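Local structure of uncharacterized protein Rv3272 (Mycobacterium tuberculosis, 5YX6) at residues Val148-Ala153 with Gln172-Ala177; Ser251-Phe254 with Gly259-Val262; Ile278-Leu283 with Glu307-Ser312; Lys313-Trp318 with Ala329-Thr334. The protein probably acts as a family III CoA transferase in fatty acid metabolism, binding fatty acyl-CoAs of varying chain length, palmitoyl-CoA most tightly. All coordinates share one frame; numbering follows the deposited sequence.

Rv3272 illustrates how a chain can be stitched by local closures that neither nest nor cross: its four contacts follow one another in series. From the N terminus, contact 1 closes an 18-residue loop between helices 146-152 and 173-196. Contact 2 closes the tight hairpin of strands 253-255 and 260-264. Contact 3 spans 23 largely helical residues, and contact 4 brings helix 315-324 back to strand 328-331 after ten. Contacts 2, 3 and 4 touch one another through Phe254, Ile261, Leu310 and Trp318, tying the three-stranded sheet to its helices. Contact 1 stands apart, its nearest atoms about 14 Å from those of contact 4. Contacts 1, 2 and 4 also meet the second subunit.

Contact 1 (Val148-Ala153 with Gln172-Ala177)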
loop_
_atom_site.group_PDB
_atom_site.type_symbol
_atom_site.label_atom_id
_atom_site.label_comp_id
_atom_site.label_asym_id
_atom_site.label_seq_id
_atom_site.Cartn_x
_atom_site.Cartn_y
_atom_site.Cartn_z
ATOM N N VAL A 148 -3.237 11.291 -10.645
ATOM C CA VAL A 148 -2.270 12.353 -10.878
ATOM C C VAL A 148 -1.096 12.274 -9.903
ATOM O O VAL A 148 0.045 12.541 -10.272
ATOM C CB VAL A 148 -2.950 13.738 -10.778
ATOM C CG1 VAL A 148 -1.930 14.845 -10.909
ATOM C CG2 VAL A 148 -3.968 13.877 -11.877
ATOM N N VAL A 149 -1.387 11.943 -8.646
ATOM C CA VAL A 149 -0.341 11.745 -7.647
ATOM C C VAL A 149 0.580 10.569 -8.023
ATOM O O VAL A 149 1.800 10.666 -7.901
ATOM C CB VAL A 149 -0.949 11.504 -6.242
ATOM C CG1 VAL A 149 0.133 11.094 -5.240
ATOM C CG2 VAL A 149 -1.709 12.738 -5.776
ATOM N N ALA A 150 -0.017 9.474 -8.490
ATOM C CA ALA A 150 0.739 8.301 -8.948
ATOM C C ALA A 150 1.722 8.654 -10.065
ATOM O O ALA A 150 2.883 8.246 -10.038
ATOM C CB ALA A 150 -0.217 7.215 -9.425
ATOM N N ALA A 151 1.247 9.426 -11.040
ATOM C CA ALA A 151 2.049 9.813 -12.195
ATOM C C ALA A 151 3.108 10.844 -11.822
ATOM O O ALA A 151 4.213 10.829 -12.343
ATOM C CB ALA A 151 1.154 10.353 -13.313
ATOM N N GLU A 152 2.765 11.754 -10.929
ATOM C CA GLU A 152 3.713 12.780 -10.533
ATOM C C GLU A 152 4.838 12.168 -9.676
ATOM O O GLU A 152 5.969 12.668 -9.675
ATOM C CB GLU A 152 2.991 13.926 -9.808
ATOM C CG GLU A 152 3.884 15.128 -9.541
ATOM C CD GLU A 152 3.118 16.413 -9.242
ATOM O OE1 GLU A 152 1.865 16.406 -9.240
ATOM O OE2 GLU A 152 3.781 17.444 -9.015
ATOM N N ALA A 153 4.530 11.077 -8.970
ATOM C CA ALA A 153 5.526 10.364 -8.150
ATOM C C ALA A 153 6.347 9.318 -8.931
ATOM O O ALA A 153 7.184 8.612 -8.354
ATOM C CB ALA A 153 4.851 9.700 -6.979
ATOM N N GLN A 172 -6.574 1.940 -7.807
ATOM C CA GLN A 172 -6.240 3.099 -6.987
ATOM C C GLN A 172 -5.295 2.693 -5.873
ATOM O O GLN A 172 -5.683 2.656 -4.697
ATOM C CB GLN A 172 -7.502 3.747 -6.401
ATOM C CG GLN A 172 -8.402 4.461 -7.413
ATOM C CD GLN A 172 -9.071 3.502 -8.384
ATOM O OE1 GLN A 172 -9.962 2.740 -8.002
ATOM N NE2 GLN A 172 -8.629 3.516 -9.638
ATOM N N LEU A 173 -4.053 2.395 -6.242
ATOM C CA LEU A 173 -3.116 1.837 -5.284
ATOM C C LEU A 173 -2.655 2.892 -4.290
ATOM O O LEU A 173 -2.404 2.581 -3.130
ATOM C CB LEU A 173 -1.904 1.224 -5.990
ATOM C CG LEU A 173 -0.894 2.200 -6.594
ATOM C CD1 LEU A 173 0.504 1.616 -6.578
ATOM C CD2 LEU A 173 -1.304 2.574 -8.005
ATOM N N VAL A 174 -2.563 4.134 -4.737
ATOM C CA VAL A 174 -2.050 5.194 -3.880
ATOM C C VAL A 174 -3.067 5.570 -2.797
ATOM O O VAL A 174 -2.700 5.785 -1.642
ATOM C CB VAL A 174 -1.659 6.429 -4.708
ATOM C CG1 VAL A 174 -1.356 7.610 -3.806
ATOM C CG2 VAL A 174 -0.456 6.106 -5.571
ATOM N N ASP A 175 -4.339 5.624 -3.178
ATOM C CA ASP A 175 -5.439 5.798 -2.235
ATOM C C ASP A 175 -5.469 4.712 -1.167
ATOM O O ASP A 175 -5.463 5.000 0.022
ATOM C CB ASP A 175 -6.785 5.792 -2.965
ATOM C CG ASP A 175 -7.128 7.131 -3.577
ATOM O OD1 ASP A 175 -6.409 8.110 -3.303
ATOM O OD2 ASP A 175 -8.137 7.209 -4.315
ATOM N N ASN A 176 -5.511 3.458 -1.598
ATOM C CA ASN A 176 -5.704 2.373 -0.659
ATOM C C ASN A 176 -4.476 2.180 0.219
ATOM O O ASN A 176 -4.609 1.960 1.426
ATOM C CB ASN A 176 -6.082 1.095 -1.403
ATOM C CG ASN A 176 -7.460 1.204 -2.069
ATOM O OD1 ASN A 176 -8.437 1.637 -1.449
ATOM N ND2 ASN A 176 -7.537 0.824 -3.339
ATOM N N ALA A 177 -3.287 2.330 -0.352
ATOM C CA ALA A 177 -2.070 2.291 0.459
ATOM C C ALA A 177 -2.025 3.449 1.453
ATOM O O ALA A 177 -1.609 3.268 2.600
ATOM C CB ALA A 177 -0.823 2.305 -0.424
#
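Val174 spreads its two methyl groups over two consecutive residues of helix 146-152. Its CG1 meets CG1 of Val149 at 4.1 Å, while its CG2 rests against CB of Ala150 at 4.0 Å. The two valines stand in the same rotamer: in each, CG1 lies anti to the backbone N (chi1 172° in Val149, 170° in Val174). It is this CG1 branch that each offers to the other, and the two side chains run aslant rather than end to end. Ala150 meets the other methyl of Val174 with the single carbon it has. Its small size lets the backbones come near, with CA of Ala150 and CA of Val174 6.6 Å apart. The touch is modest in area and wholly apolar, and both valines are buried.

The principle at work is the fixing of a helix N terminus, here that of helix 173-196 in a family III CoA transferase. Gln172 is its N-cap, and the helical bonding starts at once, with Asn176 N donating to Gln172 O at 3.2 Å and Ala177 N to Leu173 O at 2.9 Å. In this first turn Asp175, the inferred nucleophile, directly follows Val174, so the valine contact lies next in the chain to the probable catalytic residue. A carboxylate oxygen of Asp146 accepts from Asp175 N and, weakly, from Val174 N, while Met206 touches the side chains of both residues. Leu173 also packs on Leu173 of the second subunit, and Gln172 OE1 accepts a hydrogen bond from Gln217 of that subunit.

Contact 2 (Ser251-Phe254 with Gly259-Val262); sequences SDAF and GYIV
The carbonyl oxygen of Ile261 is approached by two neighbouring groups of the facing strand: Phe254 N donates to it at 2.8 Å, and Ala253 CA adds a CH...O contact at 3.4 Å. This pairing belongs to the antiparallel beta hairpin of strands 253-255 and 260-264. The reciprocal bond, Ile261 N to Phe254 O at 3.0 Å, is nearly straight (167° at the hydrogen) and lies in the carbonyl plane, making Phe254 and Ile261 a hydrogen-bonded pair. Ala253 and Val262 form the adjoining non-hydrogen-bonded pair, with Ala253 CB 4.2 Å from Val262 CG2.

The side chains sort themselves by face. Phe254 and Ile261 point to the side covered by helices 299-310 and 315-324, whereas Val262, on the other face, packs on Leu147 of the second subunit. Tyr260 lays its ring beside the partner strand, with Phe254 N in the ring plane at its edge and CD2 3.4 Å from Phe254 O. Gly259, with a positive phi of 87°, leads into the second strand. Where the chain turns its corner, Asp252 OD1 accepts from the next residue's amide, Ala253 N, at 2.6 Å, met on its anti side and 18° out of the carboxylate plane.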
loop_
_atom_site.group_PDB
_atom_site.type_symbol
_atom_site.label_atom_id
_atom_site.label_comp_id
_atom_site.label_asym_id
_atom_site.label_seq_id
_atom_site.Cartn_x
_atom_site.Cartn_y
_atom_site.Cartn_z
ATOM N N SER A 251 12.420 -14.589 -14.052
ATOM C CA SER A 251 11.361 -14.060 -13.200
ATOM C C SER A 251 10.523 -13.078 -14.014
ATOM O O SER A 251 10.784 -11.875 -14.028
ATOM C CB SER A 251 11.944 -13.376 -11.958
ATOM O OG SER A 251 10.960 -13.187 -10.956
ATOM N N ASP A 252 9.521 -13.608 -14.706
ATOM C CA ASP A 252 8.793 -12.840 -15.697
ATOM C C ASP A 252 7.537 -13.579 -16.129
ATOM O O ASP A 252 7.143 -14.571 -15.517
ATOM C CB ASP A 252 9.690 -12.566 -16.911
ATOM C CG ASP A 252 9.370 -11.243 -17.601
ATOM O OD1 ASP A 252 8.179 -10.861 -17.652
ATOM O OD2 ASP A 252 10.313 -10.582 -18.091
ATOM N N ALA A 253 6.897 -13.058 -17.167
ATOM C CA ALA A 253 5.782 -13.715 -17.828
ATOM C C ALA A 253 6.293 -14.299 -19.147
ATOM O O ALA A 253 7.069 -13.649 -19.858
ATOM C CB ALA A 253 4.632 -12.735 -18.066
ATOM N N PHE A 254 5.867 -15.518 -19.471
ATOM C CA PHE A 254 6.363 -16.213 -20.660
ATOM C C PHE A 254 5.247 -16.796 -21.526
ATOM O O PHE A 254 4.246 -17.297 -21.010
ATOM C CB PHE A 254 7.325 -17.337 -20.249
ATOM C CG PHE A 254 8.504 -16.873 -19.431
ATOM C CD1 PHE A 254 9.658 -16.419 -20.045
ATOM C CD2 PHE A 254 8.456 -16.893 -18.043
ATOM C CE1 PHE A 254 10.742 -15.989 -19.296
ATOM C CE2 PHE A 254 9.532 -16.463 -17.286
ATOM C CZ PHE A 254 10.679 -16.010 -17.912
ATOM N N GLY A 259 -1.914 -19.074 -23.668
ATOM C CA GLY A 259 -1.891 -18.122 -22.581
ATOM C C GLY A 259 -0.476 -17.885 -22.104
ATOM O O GLY A 259 0.475 -18.492 -22.603
ATOM N N TYR A 260 -0.338 -16.993 -21.133
ATOM C CA TYR A 260 0.955 -16.708 -20.539
ATOM C C TYR A 260 1.100 -17.358 -19.170
ATOM O O TYR A 260 0.113 -17.543 -18.455
ATOM C CB TYR A 260 1.152 -15.208 -20.402
ATOM C CG TYR A 260 1.677 -14.539 -21.637
ATOM C CD1 TYR A 260 0.823 -14.168 -22.671
ATOM C CD2 TYR A 260 3.029 -14.253 -21.760
ATOM C CE1 TYR A 260 1.311 -13.540 -23.808
ATOM C CE2 TYR A 260 3.525 -13.624 -22.882
ATOM C CZ TYR A 260 2.664 -13.269 -23.904
ATOM O OH TYR A 260 3.169 -12.641 -25.021
ATOM N N ILE A 261 2.332 -17.692 -18.800
ATOM C CA ILE A 261 2.600 -18.167 -17.450
ATOM C C ILE A 261 3.629 -17.258 -16.787
ATOM O O ILE A 261 4.611 -16.853 -17.403
ATOM C CB ILE A 261 3.100 -19.648 -17.424
ATOM C CG1 ILE A 261 3.212 -20.152 -15.978
ATOM C CG2 ILE A 261 4.442 -19.803 -18.138
ATOM C CD1 ILE A 261 3.747 -21.567 -15.861
ATOM N N VAL A 262 3.385 -16.936 -15.526
ATOM C CA VAL A 262 4.334 -16.186 -14.721
ATOM C C VAL A 262 5.199 -17.144 -13.899
ATOM O O VAL A 262 4.668 -17.945 -13.144
ATOM C CB VAL A 262 3.598 -15.211 -13.784
ATOM C CG1 VAL A 262 4.582 -14.484 -12.894
ATOM C CG2 VAL A 262 2.750 -14.232 -14.598
#

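Contact 3 (Ile278-Leu283 with Glu307-Ser312)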
loop_
_atom_site.group_PDB
_atom_site.type_symbol
_atom_site.label_atom_id
_atom_site.label_comp_id
_atom_site.label_asym_id
_atom_site.label_seq_id
_atom_site.Cartn_x
_atom_site.Cartn_y
_atom_site.Cartn_z
ATOM N N ILE A 278 11.123 -28.552 -17.794
ATOM C CA ILE A 278 10.693 -28.144 -19.132
ATOM C C ILE A 278 11.390 -28.937 -20.236
ATOM O O ILE A 278 11.264 -28.612 -21.419
ATOM C CB ILE A 278 10.957 -26.650 -19.384
ATOM C CG1 ILE A 278 12.461 -26.383 -19.359
ATOM C CG2 ILE A 278 10.228 -25.799 -18.357
ATOM C CD1 ILE A 278 12.839 -24.967 -19.637
ATOM N N GLY A 279 12.152 -29.953 -19.845
ATOM C CA GLY A 279 12.812 -30.820 -20.802
ATOM C C GLY A 279 14.041 -30.194 -21.426
ATOM O O GLY A 279 14.324 -30.417 -22.597
ATOM N N ARG A 280 14.766 -29.382 -20.669
ATOM C CA ARG A 280 15.947 -28.724 -21.220
ATOM C C ARG A 280 17.166 -28.767 -20.291
ATOM O O ARG A 280 17.646 -27.720 -19.844
ATOM C CB ARG A 280 15.615 -27.272 -21.582
ATOM C CG ARG A 280 14.567 -27.116 -22.694
ATOM C CD ARG A 280 15.128 -27.537 -24.072
ATOM N NE ARG A 280 16.421 -26.903 -24.316
ATOM C CZ ARG A 280 16.572 -25.729 -24.923
ATOM N NH1 ARG A 280 15.505 -25.061 -25.371
ATOM N NH2 ARG A 280 17.790 -25.224 -25.082
ATOM N N PRO A 281 17.680 -29.978 -20.005
ATOM C CA PRO A 281 18.858 -30.147 -19.141
ATOM C C PRO A 281 20.107 -29.423 -19.648
ATOM O O PRO A 281 21.006 -29.117 -18.859
ATOM C CB PRO A 281 19.093 -31.661 -19.148
ATOM C CG PRO A 281 17.831 -32.264 -19.665
ATOM C CD PRO A 281 17.226 -31.257 -20.573
ATOM N N ASP A 282 20.150 -29.141 -20.947
ATOM C CA ASP A 282 21.303 -28.495 -21.566
ATOM C C ASP A 282 21.488 -27.085 -21.042
ATOM O O ASP A 282 22.601 -26.558 -21.052
ATOM C CB ASP A 282 21.155 -28.477 -23.093
ATOM C CG ASP A 282 19.945 -27.673 -23.565
ATOM O OD1 ASP A 282 18.801 -28.161 -23.419
ATOM O OD2 ASP A 282 20.148 -26.571 -24.128
ATOM N N LEU A 283 20.393 -26.477 -20.584
ATOM C CA LEU A 283 20.426 -25.095 -20.103
ATOM C C LEU A 283 21.138 -24.931 -18.763
ATOM O O LEU A 283 21.595 -23.839 -18.434
ATOM C CB LEU A 283 19.011 -24.532 -20.000
ATOM C CG LEU A 283 18.284 -24.366 -21.336
ATOM C CD1 LEU A 283 16.930 -23.714 -21.122
ATOM C CD2 LEU A 283 19.130 -23.577 -22.332
ATOM N N GLU A 307 10.772 -20.049 -23.880
ATOM C CA GLU A 307 9.507 -20.062 -24.600
ATOM C C GLU A 307 9.482 -21.142 -25.689
ATOM O O GLU A 307 8.434 -21.743 -25.939
ATOM C CB GLU A 307 9.206 -18.670 -25.175
ATOM C CG GLU A 307 8.918 -17.635 -24.069
ATOM C CD GLU A 307 8.417 -16.282 -24.585
ATOM O OE1 GLU A 307 8.868 -15.832 -25.661
ATOM O OE2 GLU A 307 7.563 -15.669 -23.903
ATOM N N LEU A 308 10.627 -21.411 -26.317
ATOM C CA LEU A 308 10.727 -22.578 -27.207
ATOM C C LEU A 308 10.302 -23.847 -26.472
ATOM O O LEU A 308 9.528 -24.647 -26.990
ATOM C CB LEU A 308 12.145 -22.736 -27.762
ATOM C CG LEU A 308 12.508 -21.765 -28.896
ATOM C CD1 LEU A 308 13.972 -21.898 -29.290
ATOM C CD2 LEU A 308 11.605 -21.948 -30.108
ATOM N N ALA A 309 10.763 -23.994 -25.233
ATOM C CA ALA A 309 10.440 -25.179 -24.442
ATOM C C ALA A 309 9.015 -25.158 -23.896
ATOM O O ALA A 309 8.349 -26.195 -23.863
ATOM C CB ALA A 309 11.433 -25.329 -23.295
ATOM N N LEU A 310 8.541 -23.983 -23.481
ATOM C CA LEU A 310 7.207 -23.870 -22.887
ATOM C C LEU A 310 6.079 -24.059 -23.895
ATOM O O LEU A 310 4.917 -24.224 -23.521
ATOM C CB LEU A 310 7.055 -22.525 -22.178
ATOM C CG LEU A 310 7.944 -22.387 -20.945
ATOM C CD1 LEU A 310 8.038 -20.945 -20.514
ATOM C CD2 LEU A 310 7.413 -23.267 -19.828
ATOM N N ALA A 311 6.427 -24.047 -25.176
ATOM C CA ALA A 311 5.447 -24.213 -26.246
ATOM C C ALA A 311 4.727 -25.570 -26.232
ATOM O O ALA A 311 3.673 -25.702 -26.853
ATOM C CB ALA A 311 6.114 -23.993 -27.592
ATOM N N SER A 312 5.264 -26.562 -25.517
ATOM C CA SER A 312 4.704 -27.922 -25.559
ATOM C C SER A 312 3.460 -28.147 -24.695
ATOM O O SER A 312 2.793 -29.184 -24.820
ATOM C CB SER A 312 5.767 -28.942 -25.114
ATOM O OG SER A 312 7.037 -28.678 -25.693
#
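Arg280, whose CG touches Ala309 CB at 3.7 Å, has an apolar group over one face of its flat guanidinium and a carboxylate at its edge. Over that face lies Leu283 CD1, 4.3 Å above the plane and centred on the group. At the edge, in plane, Asp282 is gripped side-on: NE bonds OD1 at 2.8 Å and NH2 bonds OD2 at 2.9 Å. Both bonds are almost straight and both use syn lone pairs, which fixes the rotation of the guanidinium. NH2 has a second acidic partner in Glu305, so the charge is probably well balanced. A bound benzamidine, probably from crystallisation, also lies near Arg280.

The example shows how a helix ending can serve as a packing surface. Gly279 is the C-prime residue of a Schellman motif closing helix 268-277, with Gly279 N bonded to Tyr276 O and Arg280 N to Cys275 O. The turn sets Ile278 and Arg280 together against the last turn of helix 299-310. Ala309 CB rests against both, 3.9 Å from Ile278 CD1. With chi1 at 64°, CG1 of Ile278 lies between its backbone N and carbonyl carbon and carries CD1 to Ala309, leaving CG2 to meet Leu310 CD2 at 4.1 Å.

Contact 4 (Lys313-Trp318 with Ala329-Thr334)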
loop_
_atom_site.group_PDB
_atom_site.type_symbol
_atom_site.label_atom_id
_atom_site.label_comp_id
_atom_site.label_asym_id
_atom_site.label_seq_id
_atom_site.Cartn_x
_atom_site.Cartn_y
_atom_site.Cartn_z
ATOM N N LYS A 313 3.140 -27.186 -23.832
ATOM C CA LYS A 313 1.979 -27.301 -22.951
ATOM C C LYS A 313 1.256 -25.965 -22.789
ATOM O O LYS A 313 1.843 -24.904 -23.011
ATOM C CB LYS A 313 2.405 -27.817 -21.572
ATOM C CG LYS A 313 2.946 -29.241 -21.523
ATOM C CD LYS A 313 3.656 -29.490 -20.187
ATOM C CE LYS A 313 3.681 -30.961 -19.791
ATOM N NZ LYS A 313 4.363 -31.805 -20.807
ATOM N N THR A 314 -0.015 -26.028 -22.403
ATOM C CA THR A 314 -0.753 -24.838 -22.002
ATOM C C THR A 314 -0.216 -24.306 -20.677
ATOM O O THR A 314 0.395 -25.046 -19.904
ATOM C CB THR A 314 -2.256 -25.118 -21.849
ATOM O OG1 THR A 314 -2.478 -25.927 -20.688
ATOM C CG2 THR A 314 -2.790 -25.834 -23.067
ATOM N N ALA A 315 -0.444 -23.023 -20.418
ATOM C CA ALA A 315 0.027 -22.394 -19.189
ATOM C C ALA A 315 -0.571 -23.067 -17.949
ATOM O O ALA A 315 0.109 -23.230 -16.942
ATOM C CB ALA A 315 -0.288 -20.909 -19.196
ATOM N N THR A 316 -1.842 -23.446 -18.018
ATOM C CA THR A 316 -2.478 -24.143 -16.902
ATOM C C THR A 316 -1.736 -25.436 -16.581
ATOM O O THR A 316 -1.517 -25.766 -15.414
ATOM C CB THR A 316 -3.957 -24.459 -17.197
ATOM O OG1 THR A 316 -4.679 -23.236 -17.346
ATOM C CG2 THR A 316 -4.579 -25.239 -16.056
ATOM N N GLU A 317 -1.352 -26.166 -17.621
ATOM C CA GLU A 317 -0.608 -27.410 -17.432
ATOM C C GLU A 317 0.762 -27.149 -16.812
ATOM O O GLU A 317 1.181 -27.865 -15.908
ATOM C CB GLU A 317 -0.459 -28.155 -18.755
ATOM C CG GLU A 317 -1.758 -28.756 -19.257
ATOM C CD GLU A 317 -1.704 -29.137 -20.742
ATOM O OE1 GLU A 317 -0.753 -28.711 -21.449
ATOM O OE2 GLU A 317 -2.621 -29.858 -21.198
ATOM N N TRP A 318 1.466 -26.133 -17.300
ATOM C CA TRP A 318 2.764 -25.797 -16.730
ATOM C C TRP A 318 2.638 -25.338 -15.270
ATOM O O TRP A 318 3.507 -25.652 -14.443
ATOM C CB TRP A 318 3.459 -24.712 -17.543
ATOM C CG TRP A 318 4.028 -25.157 -18.852
ATOM C CD1 TRP A 318 3.700 -24.682 -20.091
ATOM C CD2 TRP A 318 5.042 -26.146 -19.057
ATOM N NE1 TRP A 318 4.441 -25.319 -21.053
ATOM C CE2 TRP A 318 5.273 -26.223 -20.447
ATOM C CE3 TRP A 318 5.779 -26.975 -18.203
ATOM C CZ2 TRP A 318 6.211 -27.091 -21.001
ATOM C CZ3 TRP A 318 6.708 -27.841 -18.757
ATOM C CH2 TRP A 318 6.916 -27.894 -20.140
ATOM N N ALA A 329 5.007 -20.209 -9.670
ATOM C CA ALA A 329 4.409 -20.003 -10.977
ATOM C C ALA A 329 2.905 -19.834 -10.842
ATOM O O ALA A 329 2.291 -20.433 -9.955
ATOM C CB ALA A 329 4.737 -21.166 -11.912
ATOM N N CYS A 330 2.314 -19.025 -11.722
ATOM C CA CYS A 330 0.865 -18.831 -11.728
ATOM C C CYS A 330 0.387 -18.290 -13.063
ATOM O O CYS A 330 1.191 -17.837 -13.876
ATOM C CB CYS A 330 0.449 -17.859 -10.626
ATOM S SG CYS A 330 1.065 -16.180 -10.921
ATOM N N LEU A 331 -0.923 -18.349 -13.291
ATOM C CA LEU A 331 -1.535 -17.615 -14.403
ATOM C C LEU A 331 -1.664 -16.148 -14.027
ATOM O O LEU A 331 -1.834 -15.809 -12.846
ATOM C CB LEU A 331 -2.918 -18.169 -14.756
ATOM C CG LEU A 331 -3.021 -19.647 -15.127
ATOM C CD1 LEU A 331 -4.472 -20.013 -15.400
ATOM C CD2 LEU A 331 -2.127 -19.970 -16.315
ATOM N N ALA A 332 -1.628 -15.277 -15.026
ATOM C CA ALA A 332 -1.939 -13.873 -14.802
ATOM C C ALA A 332 -3.444 -13.677 -14.892
ATOM O O ALA A 332 -3.960 -13.310 -15.943
ATOM C CB ALA A 332 -1.221 -13.000 -15.808
ATOM N N HIS A 333 -4.142 -13.953 -13.795
ATOM C CA HIS A 333 -5.600 -13.887 -13.759
ATOM C C HIS A 333 -6.103 -12.480 -14.012
ATOM O O HIS A 333 -5.465 -11.504 -13.608
ATOM C CB HIS A 333 -6.157 -14.341 -12.409
ATOM C CG HIS A 333 -5.823 -15.751 -12.037
ATOM N ND1 HIS A 333 -6.405 -16.841 -12.650
ATOM C CD2 HIS A 333 -5.005 -16.248 -11.080
ATOM C CE1 HIS A 333 -5.940 -17.948 -12.100
ATOM N NE2 HIS A 333 -5.090 -17.616 -11.143
ATOM N N THR A 334 -7.258 -12.394 -14.670
ATOM C CA THR A 334 -8.042 -11.168 -14.744
ATOM C C THR A 334 -8.861 -11.017 -13.466
ATOM O O THR A 334 -9.040 -11.985 -12.715
ATOM C CB THR A 334 -9.009 -11.175 -15.945
ATOM O OG1 THR A 334 -10.013 -12.181 -15.744
ATOM C CG2 THR A 334 -8.254 -11.449 -17.244
#
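Helix 315-324 begins with a capping box, and its first turn lies against strand 328-331, an outer strand of the three-stranded antiparallel sheet. Leu331 makes the crossing with both branches: CD2 presses on Ala315 CB at 3.5 Å, a close approach for two methyl carbons, and CD1 comes to 3.8 Å from Thr316 OG1. Its CG is anti to the carbonyl carbon (chi1 -57°), and from there the fork straddles two successive helix residues.

The box itself is a worked case of how the first turn of a helix is closed. Thr314, the N-cap, accepts from Glu317 N through OG1 at 3.3 Å. Glu317 answers by receiving Thr314 N on OE1 at 2.9 Å, met from above the carboxylate plane, 43° out of it. Nearby, Lys313 lays CD over one face of the Trp318 ring, 3.4 Å above the plane and toward the rim. On the strand side, Leu331 CB sits over the rim of one face of the His333 ring, past an inverse gamma turn centred on Ala332. Here the chain also meets the second subunit, Cys330 and His333 both packing on its Glu152.

Ala315 also touches Ile261 of the middle strand, so the helix start spans two strands. Since the Ala315 and Leu331 groups in contact are methyls, their hold rests on shape and dispersion, while the two capping bonds satisfy backbone N-H groups at the helix start, Thr314 N and Glu317 N.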